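Local coordinates for gram-positive cocci surface proteins LPxTG domain-containing protein (Streptococcus pneumoniae, PDB 3NZ3), which probably binds mucin through this domain of a cell-wall-anchored surface protein, and so is likely to help the bacterium adhere to host mucus, at residues Ile25-Asp30 with Asp100-Val105. Numbering follows the deposited sequence.
Sequences IIHYVD and DKEITV. With SO4 (sulfate ion), chain C.
A parallel beta ladder pairs Ile25 to Tyr28 with Glu102 to Val105, hydrogen-bonding strand 101-107 to strand 14-30 as an outermost strand of the mixed sheet. The bonds run from Ile25 N to Lys101 O (2.8 Å), Ile103 N to Ile25 O, His27 N to Ile103 O (2.7 Å), Val105 N to His27 O and finally Val29 N to Val105 O. Each is close to straight, at 163° or more at the hydrogen. On the face carrying Ile26, Tyr28, Ile103 and Val105, Val105 CB lies 3.6 Å from Tyr28 CD2, the two side chains pointing the same way, and Val105 CG2, anti to its carbonyl carbon, reaches Ile26 CG2 at 3.8 Å. This face of the all-beta mucin-binding domain is covered by the two-stranded sheet, with Val89 touching Ile26, Ile103 and Val105, and Val73 touching Ile26 and Tyr28. On the other face Glu102 OE1 approaches the edge of the His27 ring in its plane, 3.5 Å from NE2, with carboxylate and ring 83° apart; His27 ND1 is hydrogen-bonded to Asp40. Ile25 CG2 sits over one face of that ring, towards its rim, while Val29 CG2 meets Thr104 CG2 at 3.5 Å.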
loop_
_atom_site.group_PDB
_atom_site.type_symbol
_atom_site.label_atom_id
_atom_site.label_comp_id
_atom_site.label_asym_id
_atom_site.label_seq_id
_atom_site.Cartn_x
_atom_site.Cartn_y
_atom_site.Cartn_z
ATOM N N ILE A 25 -2.454 0.078 -3.501
ATOM C CA ILE A 25 -3.704 0.592 -4.047
ATOM C C ILE A 25 -4.722 -0.532 -4.166
ATOM O O ILE A 25 -4.415 -1.624 -4.672
ATOM C CB ILE A 25 -3.496 1.279 -5.414
ATOM C CG1 ILE A 25 -2.501 2.441 -5.269
ATOM C CG2 ILE A 25 -4.834 1.780 -5.980
ATOM C CD1 ILE A 25 -2.005 3.027 -6.587
ATOM N N ILE A 26 -5.936 -0.265 -3.694
ATOM C CA ILE A 26 -7.029 -1.205 -3.865
ATOM C C ILE A 26 -8.013 -0.617 -4.872
ATOM O O ILE A 26 -8.459 0.527 -4.718
ATOM C CB ILE A 26 -7.735 -1.529 -2.526
ATOM C CG1 ILE A 26 -6.695 -1.843 -1.445
ATOM C CG2 ILE A 26 -8.724 -2.698 -2.706
ATOM C CD1 ILE A 26 -7.244 -1.874 -0.028
ATOM N N HIS A 27 -8.308 -1.389 -5.914
ATOM C CA HIS A 27 -9.313 -1.024 -6.912
ATOM C C HIS A 27 -10.573 -1.839 -6.677
ATOM O O HIS A 27 -10.505 -2.978 -6.198
ATOM C CB HIS A 27 -8.832 -1.307 -8.335
ATOM C CG HIS A 27 -7.534 -0.653 -8.694
ATOM N ND1 HIS A 27 -7.413 0.705 -8.895
ATOM C CD2 HIS A 27 -6.307 -1.180 -8.919
ATOM C CE1 HIS A 27 -6.164 0.989 -9.220
ATOM N NE2 HIS A 27 -5.472 -0.137 -9.242
ATOM N N TYR A 28 -11.713 -1.258 -7.040
ATOM C CA TYR A 28 -13.017 -1.910 -6.896
ATOM C C TYR A 28 -13.718 -1.850 -8.243
ATOM O O TYR A 28 -14.074 -0.765 -8.711
ATOM C CB TYR A 28 -13.856 -1.204 -5.829
ATOM C CG TYR A 28 -13.211 -1.191 -4.461
ATOM C CD1 TYR A 28 -12.353 -0.160 -4.082
ATOM C CD2 TYR A 28 -13.449 -2.219 -3.552
ATOM C CE1 TYR A 28 -11.746 -0.148 -2.818
ATOM C CE2 TYR A 28 -12.855 -2.220 -2.291
ATOM C CZ TYR A 28 -11.999 -1.182 -1.933
ATOM O OH TYR A 28 -11.412 -1.180 -0.687
ATOM N N VAL A 29 -13.901 -3.011 -8.875
ATOM C CA VAL A 29 -14.431 -3.052 -10.239
ATOM C C VAL A 29 -15.609 -4.013 -10.418
ATOM O O VAL A 29 -15.820 -4.932 -9.621
ATOM C CB VAL A 29 -13.333 -3.381 -11.301
ATOM C CG1 VAL A 29 -12.141 -2.415 -11.204
ATOM C CG2 VAL A 29 -12.860 -4.829 -11.186
ATOM N N ASP A 30 -16.373 -3.783 -11.479
ATOM C CA ASP A 30 -17.368 -4.744 -11.929
ATOM C C ASP A 30 -16.626 -5.956 -12.504
ATOM O O ASP A 30 -15.766 -5.809 -13.378
ATOM C CB ASP A 30 -18.265 -4.092 -12.984
ATOM C CG ASP A 30 -19.419 -4.976 -13.415
ATOM O OD1 ASP A 30 -19.174 -6.083 -13.927
ATOM O OD2 ASP A 30 -20.579 -4.547 -13.258
ATOM N N ASP A 100 5.529 -2.055 -4.023
ATOM C CA ASP A 100 4.180 -1.517 -4.193
ATOM C C ASP A 100 3.231 -2.653 -4.550
ATOM O O ASP A 100 3.637 -3.629 -5.186
ATOM C CB ASP A 100 4.140 -0.461 -5.298
ATOM C CG ASP A 100 4.918 0.798 -4.947
ATOM O OD1 ASP A 100 5.116 1.094 -3.748
ATOM O OD2 ASP A 100 5.320 1.511 -5.888
ATOM N N LYS A 101 1.980 -2.538 -4.118
ATOM C CA LYS A 101 0.984 -3.562 -4.409
ATOM C C LYS A 101 -0.291 -2.937 -4.961
ATOM O O LYS A 101 -0.633 -1.793 -4.639
ATOM C CB LYS A 101 0.656 -4.397 -3.161
ATOM C CG LYS A 101 1.788 -5.264 -2.631
ATOM C CD LYS A 101 1.938 -6.570 -3.405
ATOM C CE LYS A 101 2.990 -7.472 -2.764
ATOM N NZ LYS A 101 2.674 -7.833 -1.336
ATOM N N GLU A 102 -0.972 -3.697 -5.812
ATOM C CA GLU A 102 -2.291 -3.346 -6.303
ATOM C C GLU A 102 -3.193 -4.552 -6.092
ATOM O O GLU A 102 -2.817 -5.684 -6.410
ATOM C CB GLU A 102 -2.246 -2.949 -7.777
ATOM C CG GLU A 102 -1.676 -1.562 -8.027
ATOM C CD GLU A 102 -1.577 -1.214 -9.503
ATOM O OE1 GLU A 102 -2.442 -1.661 -10.290
ATOM O OE2 GLU A 102 -0.630 -0.487 -9.872
ATOM N N ILE A 103 -4.362 -4.309 -5.513
ATOM C CA ILE A 103 -5.349 -5.355 -5.283
ATOM C C ILE A 103 -6.650 -4.920 -5.952
ATOM O O ILE A 103 -7.048 -3.758 -5.853
ATOM C CB ILE A 103 -5.547 -5.617 -3.766
ATOM C CG1 ILE A 103 -4.246 -6.159 -3.152
ATOM C CG2 ILE A 103 -6.708 -6.589 -3.510
ATOM C CD1 ILE A 103 -4.269 -6.314 -1.650
ATOM N N THR A 104 -7.290 -5.847 -6.658
ATOM C CA THR A 104 -8.575 -5.574 -7.291
ATOM C C THR A 104 -9.661 -6.415 -6.639
ATOM O O THR A 104 -9.589 -7.649 -6.614
ATOM C CB THR A 104 -8.524 -5.821 -8.815
ATOM O OG1 THR A 104 -7.570 -4.932 -9.412
ATOM C CG2 THR A 104 -9.892 -5.588 -9.455
ATOM N N VAL A 105 -10.643 -5.730 -6.070
ATOM C CA VAL A 105 -11.823 -6.363 -5.512
ATOM C C VAL A 105 -12.893 -6.331 -6.602
ATOM O O VAL A 105 -13.141 -5.282 -7.202
ATOM C CB VAL A 105 -12.305 -5.609 -4.241
ATOM C CG1 VAL A 105 -13.587 -6.216 -3.683
ATOM C CG2 VAL A 105 -11.203 -5.594 -3.171
HETATM S S SO4 C . 6.325 -8.598 -0.853
HETATM O O1 SO4 C . 6.860 -7.335 -1.350
HETATM O O2 SO4 C . 5.333 -8.331 0.184
HETATM O O3 SO4 C . 5.699 -9.323 -1.955
HETATM O O4 SO4 C . 7.395 -9.412 -0.287
#